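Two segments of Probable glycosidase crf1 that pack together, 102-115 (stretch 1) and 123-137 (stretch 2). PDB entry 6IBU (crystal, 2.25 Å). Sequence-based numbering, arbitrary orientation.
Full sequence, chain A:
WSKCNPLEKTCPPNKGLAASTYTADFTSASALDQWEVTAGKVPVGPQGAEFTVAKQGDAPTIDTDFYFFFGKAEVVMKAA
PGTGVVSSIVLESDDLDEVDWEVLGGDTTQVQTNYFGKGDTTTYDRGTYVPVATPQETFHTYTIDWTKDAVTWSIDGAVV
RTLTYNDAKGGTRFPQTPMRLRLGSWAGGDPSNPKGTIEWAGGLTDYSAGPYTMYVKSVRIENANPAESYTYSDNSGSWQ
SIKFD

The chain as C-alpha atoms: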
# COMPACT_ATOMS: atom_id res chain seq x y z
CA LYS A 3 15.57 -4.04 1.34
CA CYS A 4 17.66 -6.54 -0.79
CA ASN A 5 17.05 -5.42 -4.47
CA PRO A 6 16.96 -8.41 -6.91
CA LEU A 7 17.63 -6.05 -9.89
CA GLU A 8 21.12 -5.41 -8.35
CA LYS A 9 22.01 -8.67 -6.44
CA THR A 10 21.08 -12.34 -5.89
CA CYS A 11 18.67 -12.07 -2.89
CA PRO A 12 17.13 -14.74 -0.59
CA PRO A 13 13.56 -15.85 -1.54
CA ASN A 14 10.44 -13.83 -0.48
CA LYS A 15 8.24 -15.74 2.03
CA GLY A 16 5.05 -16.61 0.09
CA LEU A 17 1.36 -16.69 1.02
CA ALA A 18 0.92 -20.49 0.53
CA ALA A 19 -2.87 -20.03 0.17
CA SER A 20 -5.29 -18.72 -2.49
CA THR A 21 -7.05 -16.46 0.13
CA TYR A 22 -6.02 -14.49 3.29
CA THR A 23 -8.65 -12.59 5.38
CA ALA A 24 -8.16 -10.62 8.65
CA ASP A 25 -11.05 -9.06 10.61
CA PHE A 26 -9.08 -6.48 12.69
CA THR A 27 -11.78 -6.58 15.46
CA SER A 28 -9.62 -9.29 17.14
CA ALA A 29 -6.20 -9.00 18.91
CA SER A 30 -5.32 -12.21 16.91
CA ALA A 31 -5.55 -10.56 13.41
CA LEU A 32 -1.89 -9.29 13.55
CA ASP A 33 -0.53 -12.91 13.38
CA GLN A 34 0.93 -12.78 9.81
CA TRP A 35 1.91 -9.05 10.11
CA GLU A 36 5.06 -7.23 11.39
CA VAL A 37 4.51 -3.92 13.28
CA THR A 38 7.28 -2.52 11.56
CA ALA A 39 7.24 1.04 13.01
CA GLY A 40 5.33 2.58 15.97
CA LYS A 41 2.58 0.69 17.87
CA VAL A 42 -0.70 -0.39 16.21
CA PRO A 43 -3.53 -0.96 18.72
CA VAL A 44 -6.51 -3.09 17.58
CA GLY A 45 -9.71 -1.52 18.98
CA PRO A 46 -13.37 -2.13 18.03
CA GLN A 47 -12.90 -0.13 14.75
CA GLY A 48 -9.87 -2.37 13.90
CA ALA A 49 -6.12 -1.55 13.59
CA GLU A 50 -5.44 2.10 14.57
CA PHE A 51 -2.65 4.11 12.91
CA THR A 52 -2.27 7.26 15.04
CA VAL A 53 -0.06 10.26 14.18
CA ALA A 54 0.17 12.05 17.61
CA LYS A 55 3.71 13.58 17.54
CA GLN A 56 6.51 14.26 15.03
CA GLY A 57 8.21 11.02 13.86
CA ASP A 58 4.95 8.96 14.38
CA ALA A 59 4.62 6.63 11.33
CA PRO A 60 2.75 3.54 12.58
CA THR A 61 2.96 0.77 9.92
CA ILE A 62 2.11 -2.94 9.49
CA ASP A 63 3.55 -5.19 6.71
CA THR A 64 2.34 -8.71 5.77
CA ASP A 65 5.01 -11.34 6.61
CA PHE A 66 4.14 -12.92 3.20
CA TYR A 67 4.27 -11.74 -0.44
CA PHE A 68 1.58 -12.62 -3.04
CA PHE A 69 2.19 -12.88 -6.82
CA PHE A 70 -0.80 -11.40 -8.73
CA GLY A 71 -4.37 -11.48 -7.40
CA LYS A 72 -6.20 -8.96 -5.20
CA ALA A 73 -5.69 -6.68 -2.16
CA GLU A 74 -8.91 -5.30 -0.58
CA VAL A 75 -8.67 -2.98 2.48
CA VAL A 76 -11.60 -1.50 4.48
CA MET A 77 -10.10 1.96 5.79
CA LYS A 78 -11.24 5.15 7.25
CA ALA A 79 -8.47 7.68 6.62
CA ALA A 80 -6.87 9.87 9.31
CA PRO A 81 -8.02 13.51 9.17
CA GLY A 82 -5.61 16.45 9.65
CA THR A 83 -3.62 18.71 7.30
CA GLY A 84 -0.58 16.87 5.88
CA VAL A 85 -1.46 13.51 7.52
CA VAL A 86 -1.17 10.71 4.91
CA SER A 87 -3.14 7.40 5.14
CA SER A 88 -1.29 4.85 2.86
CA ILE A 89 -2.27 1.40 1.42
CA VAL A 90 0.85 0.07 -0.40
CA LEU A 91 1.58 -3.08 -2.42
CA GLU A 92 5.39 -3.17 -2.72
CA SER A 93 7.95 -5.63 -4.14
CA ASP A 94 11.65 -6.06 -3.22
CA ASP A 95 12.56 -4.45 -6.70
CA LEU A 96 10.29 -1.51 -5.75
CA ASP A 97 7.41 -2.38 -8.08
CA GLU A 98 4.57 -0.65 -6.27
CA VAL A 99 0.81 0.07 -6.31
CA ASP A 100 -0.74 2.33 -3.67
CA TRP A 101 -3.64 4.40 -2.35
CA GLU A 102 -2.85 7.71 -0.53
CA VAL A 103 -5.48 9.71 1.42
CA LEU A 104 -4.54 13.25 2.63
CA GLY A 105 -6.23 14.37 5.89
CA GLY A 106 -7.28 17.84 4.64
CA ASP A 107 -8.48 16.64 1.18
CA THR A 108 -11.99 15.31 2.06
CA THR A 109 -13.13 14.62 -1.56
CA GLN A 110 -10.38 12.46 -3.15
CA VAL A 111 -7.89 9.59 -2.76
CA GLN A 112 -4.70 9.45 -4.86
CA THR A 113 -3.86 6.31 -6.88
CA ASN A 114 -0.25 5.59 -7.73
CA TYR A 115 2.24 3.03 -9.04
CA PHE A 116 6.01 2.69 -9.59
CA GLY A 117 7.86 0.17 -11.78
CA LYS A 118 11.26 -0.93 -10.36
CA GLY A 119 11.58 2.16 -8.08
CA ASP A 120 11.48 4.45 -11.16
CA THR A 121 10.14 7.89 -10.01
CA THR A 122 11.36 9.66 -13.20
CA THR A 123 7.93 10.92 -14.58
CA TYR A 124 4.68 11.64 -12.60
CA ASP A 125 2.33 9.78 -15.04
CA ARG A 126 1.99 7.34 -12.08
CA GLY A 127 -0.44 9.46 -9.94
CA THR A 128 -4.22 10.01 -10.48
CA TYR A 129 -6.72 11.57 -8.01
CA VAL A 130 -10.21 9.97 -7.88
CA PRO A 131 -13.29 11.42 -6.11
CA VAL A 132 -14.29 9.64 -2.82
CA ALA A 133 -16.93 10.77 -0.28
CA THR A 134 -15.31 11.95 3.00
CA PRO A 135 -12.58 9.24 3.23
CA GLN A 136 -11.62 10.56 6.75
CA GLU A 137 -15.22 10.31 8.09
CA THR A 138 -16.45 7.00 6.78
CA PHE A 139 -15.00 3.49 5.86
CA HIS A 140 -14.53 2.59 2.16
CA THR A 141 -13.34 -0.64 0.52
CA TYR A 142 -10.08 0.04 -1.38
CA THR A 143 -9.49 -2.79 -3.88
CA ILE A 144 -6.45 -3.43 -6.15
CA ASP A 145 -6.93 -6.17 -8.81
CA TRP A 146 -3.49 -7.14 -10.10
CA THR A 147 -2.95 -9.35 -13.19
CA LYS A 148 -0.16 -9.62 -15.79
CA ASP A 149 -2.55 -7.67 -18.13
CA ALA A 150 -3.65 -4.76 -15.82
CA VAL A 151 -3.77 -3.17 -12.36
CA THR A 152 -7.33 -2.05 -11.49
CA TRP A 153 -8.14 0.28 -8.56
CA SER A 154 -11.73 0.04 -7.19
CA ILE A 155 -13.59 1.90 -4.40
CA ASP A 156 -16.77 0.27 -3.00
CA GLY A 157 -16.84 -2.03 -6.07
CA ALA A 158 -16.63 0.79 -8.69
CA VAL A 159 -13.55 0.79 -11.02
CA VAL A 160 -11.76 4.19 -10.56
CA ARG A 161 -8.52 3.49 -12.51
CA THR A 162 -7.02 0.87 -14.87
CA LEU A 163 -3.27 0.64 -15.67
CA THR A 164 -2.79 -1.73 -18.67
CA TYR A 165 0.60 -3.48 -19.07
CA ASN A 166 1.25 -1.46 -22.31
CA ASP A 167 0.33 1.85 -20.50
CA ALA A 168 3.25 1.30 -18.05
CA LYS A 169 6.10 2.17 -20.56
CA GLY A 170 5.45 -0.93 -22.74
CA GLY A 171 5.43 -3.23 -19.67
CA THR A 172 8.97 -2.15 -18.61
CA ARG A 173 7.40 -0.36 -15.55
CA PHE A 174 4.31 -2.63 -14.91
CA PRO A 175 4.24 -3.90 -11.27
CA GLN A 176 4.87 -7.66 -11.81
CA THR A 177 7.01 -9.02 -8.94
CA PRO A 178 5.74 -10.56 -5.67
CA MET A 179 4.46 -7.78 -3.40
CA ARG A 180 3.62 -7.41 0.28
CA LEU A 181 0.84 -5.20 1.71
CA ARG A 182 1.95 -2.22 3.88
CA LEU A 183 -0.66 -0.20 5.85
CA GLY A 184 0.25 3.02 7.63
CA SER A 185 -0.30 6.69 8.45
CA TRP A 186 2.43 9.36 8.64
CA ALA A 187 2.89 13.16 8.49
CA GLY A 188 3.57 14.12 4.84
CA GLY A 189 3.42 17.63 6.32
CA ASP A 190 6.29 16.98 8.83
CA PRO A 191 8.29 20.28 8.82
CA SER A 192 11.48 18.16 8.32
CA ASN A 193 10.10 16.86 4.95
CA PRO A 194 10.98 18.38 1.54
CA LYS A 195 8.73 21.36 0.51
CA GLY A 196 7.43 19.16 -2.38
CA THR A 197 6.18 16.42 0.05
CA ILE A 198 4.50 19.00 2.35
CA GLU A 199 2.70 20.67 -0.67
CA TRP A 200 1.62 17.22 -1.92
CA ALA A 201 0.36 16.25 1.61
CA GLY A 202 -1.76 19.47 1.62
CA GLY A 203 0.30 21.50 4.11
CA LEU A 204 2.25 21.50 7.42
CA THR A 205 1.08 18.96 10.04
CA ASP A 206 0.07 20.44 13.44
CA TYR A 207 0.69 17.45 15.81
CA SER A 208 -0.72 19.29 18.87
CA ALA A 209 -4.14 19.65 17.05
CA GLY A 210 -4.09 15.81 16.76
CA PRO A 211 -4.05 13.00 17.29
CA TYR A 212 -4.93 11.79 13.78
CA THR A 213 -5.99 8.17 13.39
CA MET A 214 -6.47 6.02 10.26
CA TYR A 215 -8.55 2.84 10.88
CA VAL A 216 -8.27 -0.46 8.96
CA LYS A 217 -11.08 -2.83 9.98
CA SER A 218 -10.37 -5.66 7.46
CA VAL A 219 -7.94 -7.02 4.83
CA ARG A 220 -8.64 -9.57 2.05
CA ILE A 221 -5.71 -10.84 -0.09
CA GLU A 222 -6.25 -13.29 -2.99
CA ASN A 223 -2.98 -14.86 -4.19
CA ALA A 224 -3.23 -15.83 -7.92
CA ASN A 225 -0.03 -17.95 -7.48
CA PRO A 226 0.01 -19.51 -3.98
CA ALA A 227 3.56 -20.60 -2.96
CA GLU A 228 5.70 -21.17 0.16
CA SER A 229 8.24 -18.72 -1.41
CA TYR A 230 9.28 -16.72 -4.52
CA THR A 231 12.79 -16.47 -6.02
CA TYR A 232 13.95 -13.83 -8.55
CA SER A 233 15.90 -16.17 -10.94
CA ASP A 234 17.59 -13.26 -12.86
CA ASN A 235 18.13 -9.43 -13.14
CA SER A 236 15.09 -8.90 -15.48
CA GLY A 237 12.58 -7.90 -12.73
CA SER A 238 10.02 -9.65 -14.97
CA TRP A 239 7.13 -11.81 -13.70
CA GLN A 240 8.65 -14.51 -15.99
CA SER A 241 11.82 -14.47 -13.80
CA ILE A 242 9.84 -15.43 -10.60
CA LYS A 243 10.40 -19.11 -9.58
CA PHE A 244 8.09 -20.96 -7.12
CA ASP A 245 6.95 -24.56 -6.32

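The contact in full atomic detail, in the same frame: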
# COMPACT_ATOMS: atom_id res chain seq x y z
N GLU A 102 -3.23 6.69 -1.54
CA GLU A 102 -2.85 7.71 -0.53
C GLU A 102 -4.07 8.57 -0.24
O GLU A 102 -4.60 9.15 -1.16
CB GLU A 102 -1.70 8.58 -1.02
CG GLU A 102 -0.48 7.81 -1.50
CD GLU A 102 0.25 7.06 -0.40
OE1 GLU A 102 0.38 7.60 0.71
OE2 GLU A 102 0.67 5.93 -0.65
N VAL A 103 -4.50 8.67 1.01
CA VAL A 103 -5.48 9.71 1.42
C VAL A 103 -4.72 10.83 2.16
O VAL A 103 -3.79 10.54 2.90
CB VAL A 103 -6.63 9.13 2.26
CG1 VAL A 103 -7.59 10.20 2.69
CG2 VAL A 103 -7.37 8.04 1.50
N LEU A 104 -5.11 12.07 1.92
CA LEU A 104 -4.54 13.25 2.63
C LEU A 104 -5.62 13.73 3.59
O LEU A 104 -6.78 13.82 3.15
CB LEU A 104 -4.15 14.31 1.60
CG LEU A 104 -3.19 13.81 0.53
CD1 LEU A 104 -2.95 14.90 -0.48
CD2 LEU A 104 -1.86 13.32 1.13
N GLY A 105 -5.26 13.99 4.85
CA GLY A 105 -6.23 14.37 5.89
C GLY A 105 -7.08 15.56 5.53
O GLY A 105 -8.26 15.54 5.81
N GLY A 106 -6.53 16.59 4.90
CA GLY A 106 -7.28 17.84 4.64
C GLY A 106 -8.01 17.81 3.32
O GLY A 106 -8.78 18.75 3.04
N ASP A 107 -7.79 16.78 2.49
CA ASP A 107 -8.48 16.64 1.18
C ASP A 107 -9.63 15.65 1.38
O ASP A 107 -9.36 14.44 1.35
CB ASP A 107 -7.48 16.26 0.09
CG ASP A 107 -8.11 16.03 -1.28
OD1 ASP A 107 -9.36 16.04 -1.38
OD2 ASP A 107 -7.34 15.89 -2.25
N THR A 108 -10.85 16.13 1.60
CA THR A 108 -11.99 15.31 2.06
C THR A 108 -12.80 14.77 0.89
O THR A 108 -13.91 14.30 1.15
CB THR A 108 -12.89 16.13 2.98
OG1 THR A 108 -13.37 17.20 2.16
CG2 THR A 108 -12.15 16.65 4.18
N THR A 109 -12.31 14.87 -0.34
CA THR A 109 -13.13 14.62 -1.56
C THR A 109 -12.41 13.67 -2.52
O THR A 109 -13.00 13.36 -3.56
CB THR A 109 -13.42 15.91 -2.32
OG1 THR A 109 -12.20 16.63 -2.50
CG2 THR A 109 -14.47 16.74 -1.61
N GLN A 110 -11.17 13.30 -2.23
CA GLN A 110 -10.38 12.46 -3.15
C GLN A 110 -9.50 11.46 -2.38
O GLN A 110 -9.28 11.62 -1.15
CB GLN A 110 -9.48 13.30 -4.05
CG GLN A 110 -10.09 14.60 -4.56
CD GLN A 110 -9.04 15.40 -5.29
OE1 GLN A 110 -9.07 15.55 -6.51
NE2 GLN A 110 -8.04 15.88 -4.57
N VAL A 111 -9.04 10.46 -3.12
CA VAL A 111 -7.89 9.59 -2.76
C VAL A 111 -6.96 9.62 -3.97
O VAL A 111 -7.43 9.76 -5.10
CB VAL A 111 -8.32 8.16 -2.41
CG1 VAL A 111 -9.14 8.13 -1.14
CG2 VAL A 111 -9.08 7.49 -3.54
N GLN A 112 -5.66 9.51 -3.73
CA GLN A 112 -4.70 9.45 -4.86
C GLN A 112 -4.40 7.98 -5.16
O GLN A 112 -4.30 7.19 -4.24
CB GLN A 112 -3.45 10.26 -4.56
CG GLN A 112 -2.66 10.52 -5.84
CD GLN A 112 -1.29 11.09 -5.61
OE1 GLN A 112 -0.86 11.96 -6.34
NE2 GLN A 112 -0.61 10.59 -4.59
N THR A 113 -4.34 7.64 -6.43
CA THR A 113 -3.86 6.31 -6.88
C THR A 113 -2.45 6.48 -7.41
O THR A 113 -2.12 7.53 -7.91
CB THR A 113 -4.78 5.65 -7.91
OG1 THR A 113 -4.89 6.48 -9.07
CG2 THR A 113 -6.16 5.31 -7.36
N ASN A 114 -1.64 5.47 -7.28
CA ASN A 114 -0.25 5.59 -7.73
C ASN A 114 0.37 4.24 -8.02
O ASN A 114 -0.08 3.23 -7.49
CB ASN A 114 0.59 6.28 -6.67
CG ASN A 114 1.32 7.45 -7.27
OD1 ASN A 114 2.17 7.29 -8.14
ND2 ASN A 114 0.93 8.63 -6.83
N TYR A 115 1.42 4.24 -8.82
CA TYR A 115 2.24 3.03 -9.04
C TYR A 115 3.64 3.49 -9.41
O TYR A 115 3.80 4.62 -9.88
CB TYR A 115 1.59 2.14 -10.09
CG TYR A 115 1.91 2.54 -11.51
CD1 TYR A 115 1.18 3.52 -12.15
CD2 TYR A 115 2.97 1.96 -12.17
CE1 TYR A 115 1.49 3.90 -13.44
CE2 TYR A 115 3.29 2.31 -13.47
CZ TYR A 115 2.54 3.27 -14.10
OH TYR A 115 2.86 3.63 -15.37
N THR A 123 9.10 10.08 -14.17
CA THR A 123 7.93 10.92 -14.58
C THR A 123 6.99 11.03 -13.37
O THR A 123 7.35 10.53 -12.29
CB THR A 123 7.23 10.38 -15.83
N TYR A 124 5.83 11.69 -13.54
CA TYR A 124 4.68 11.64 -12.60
C TYR A 124 3.39 11.38 -13.39
O TYR A 124 2.37 12.08 -13.16
CB TYR A 124 4.59 12.90 -11.75
CG TYR A 124 3.82 12.67 -10.47
CD1 TYR A 124 2.43 12.66 -10.45
CD2 TYR A 124 4.49 12.39 -9.29
CE1 TYR A 124 1.73 12.43 -9.28
CE2 TYR A 124 3.81 12.15 -8.11
CZ TYR A 124 2.42 12.18 -8.11
OH TYR A 124 1.76 11.94 -6.94
N ASP A 125 3.46 10.38 -14.28
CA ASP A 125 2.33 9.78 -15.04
C ASP A 125 1.71 8.66 -14.20
O ASP A 125 0.77 7.98 -14.68
CB ASP A 125 2.84 9.28 -16.40
CG ASP A 125 3.57 7.95 -16.33
OD1 ASP A 125 2.88 6.91 -16.36
OD2 ASP A 125 4.84 7.95 -16.26
N ARG A 126 2.24 8.47 -12.99
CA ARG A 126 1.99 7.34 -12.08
C ARG A 126 0.79 7.67 -11.18
O ARG A 126 0.11 6.74 -10.81
CB ARG A 126 3.27 7.08 -11.27
CG ARG A 126 4.50 6.88 -12.15
CD ARG A 126 5.80 6.76 -11.38
NE ARG A 126 6.38 8.05 -11.03
CZ ARG A 126 6.05 8.78 -9.96
NH1 ARG A 126 6.62 9.95 -9.74
NH2 ARG A 126 5.16 8.33 -9.09
N GLY A 127 0.54 8.96 -10.92
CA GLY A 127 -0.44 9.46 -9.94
C GLY A 127 -1.71 9.98 -10.59
O GLY A 127 -1.63 10.75 -11.56
N THR A 128 -2.86 9.59 -10.06
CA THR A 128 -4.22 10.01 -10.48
C THR A 128 -5.05 10.22 -9.22
O THR A 128 -5.10 9.31 -8.39
CB THR A 128 -4.86 8.92 -11.35
OG1 THR A 128 -4.17 8.89 -12.60
CG2 THR A 128 -6.34 9.14 -11.58
N TYR A 129 -5.73 11.35 -9.09
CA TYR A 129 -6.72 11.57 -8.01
C TYR A 129 -8.08 11.06 -8.47
O TYR A 129 -8.42 11.26 -9.63
CB TYR A 129 -6.78 13.04 -7.61
CG TYR A 129 -5.53 13.51 -6.93
CD1 TYR A 129 -4.45 13.95 -7.68
CD2 TYR A 129 -5.39 13.46 -5.55
CE1 TYR A 129 -3.29 14.39 -7.08
CE2 TYR A 129 -4.24 13.90 -4.93
CZ TYR A 129 -3.19 14.37 -5.70
OH TYR A 129 -2.04 14.80 -5.11
N VAL A 130 -8.83 10.43 -7.57
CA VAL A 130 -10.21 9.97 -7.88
C VAL A 130 -11.13 10.49 -6.80
O VAL A 130 -10.75 10.50 -5.64
CB VAL A 130 -10.26 8.43 -8.02
CG1 VAL A 130 -9.20 7.95 -8.97
CG2 VAL A 130 -10.11 7.70 -6.70
N PRO A 131 -12.36 10.92 -7.12
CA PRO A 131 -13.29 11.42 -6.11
C PRO A 131 -13.74 10.29 -5.18
O PRO A 131 -13.99 9.24 -5.63
CB PRO A 131 -14.50 11.96 -6.92
CG PRO A 131 -14.04 11.94 -8.39
CD PRO A 131 -12.97 10.87 -8.46
N VAL A 132 -13.79 10.57 -3.88
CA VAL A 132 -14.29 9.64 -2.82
C VAL A 132 -15.00 10.48 -1.76
O VAL A 132 -14.52 11.58 -1.42
CB VAL A 132 -13.13 8.83 -2.21
CG1 VAL A 132 -13.63 7.72 -1.30
CG2 VAL A 132 -12.23 8.25 -3.28
N ALA A 133 -16.11 10.00 -1.24
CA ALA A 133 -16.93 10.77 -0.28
C ALA A 133 -16.25 10.67 1.08
O ALA A 133 -16.08 9.56 1.57
CB ALA A 133 -18.34 10.25 -0.25
N THR A 134 -15.82 11.80 1.62
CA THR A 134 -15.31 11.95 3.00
C THR A 134 -14.53 10.71 3.44
O THR A 134 -14.94 10.05 4.39
CB THR A 134 -16.46 12.29 3.96
OG1 THR A 134 -17.40 11.20 3.99
CG2 THR A 134 -17.16 13.59 3.61
N PRO A 135 -13.35 10.42 2.84
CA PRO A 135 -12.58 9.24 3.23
C PRO A 135 -12.09 9.26 4.69
O PRO A 135 -11.89 8.21 5.21
CB PRO A 135 -11.39 9.23 2.26
CG PRO A 135 -11.29 10.63 1.73
CD PRO A 135 -12.70 11.20 1.79
N GLN A 136 -12.01 10.42 5.33
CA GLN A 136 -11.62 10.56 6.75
C GLN A 136 -12.83 10.31 7.67
O GLN A 136 -12.62 10.14 8.83
CB GLN A 136 -11.08 11.97 7.04
CG GLN A 136 -9.98 12.42 6.11
CD GLN A 136 -10.40 12.91 4.74
OE1 GLN A 136 -11.58 13.06 4.44
NE2 GLN A 136 -9.41 13.12 3.88
N GLU A 137 -14.05 10.30 7.17
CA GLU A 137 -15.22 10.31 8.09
C GLU A 137 -16.00 9.02 7.95
O GLU A 137 -16.85 8.73 8.78
CB GLU A 137 -16.07 11.55 7.84
CG GLU A 137 -16.30 12.39 9.10
CD GLU A 137 -15.72 13.81 9.16
OE1 GLU A 137 -15.06 14.25 8.18
OE2 GLU A 137 -15.94 14.49 10.21
O HOH W 1 -10.73 13.46 -8.67

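Residues 110-115 and 128-131 of Probable glycosidase crf1 pair as antiparallel strands, their axes approaching to 4.6 Å at 146° between N-to-C directions. Val111 and Val130 form a hydrogen-bonded pair, Val111 N to Val130 O at 3.0 Å and Val130 N to Val111 O at 2.9 Å. Thr113 and Thr128 repeat the pattern, Thr113 N to Thr128 O at 2.7 Å and Thr128 N to Thr113 O at 3.1 Å. Thr128 O also accepts from Thr113 OG1 (2.9 Å). Just past Pro131, Val132 N donates to Thr109 O (2.9 Å), adding a further backbone hydrogen bond. Between these rungs lie the close pairs Gln110-Pro131 and Gln112-Tyr129, both with CA atoms 4.3 Å apart.

Val111, Thr113, Thr128 and Val130 share one face of the sheet. There Val111 CG2 packs against Val130 CG2 and Val132 CG2, each at 3.3 Å. On the opposite face, Gln112 CG lies 3.8 Å from the centroid of the Tyr129 ring and 11° off its normal, a CH-pi contact. Farther along, Gln136 points its amide into the type I turn from Leu104 to Asp107: NE2 donates to Asp107 O (2.9 Å) and, weakly, to Leu104 O (2.8 Å), tying backbone carbonyls of the turn to stretch 2. Beside it, Val103 CG1 meets Pro135 CG at 3.8 Å.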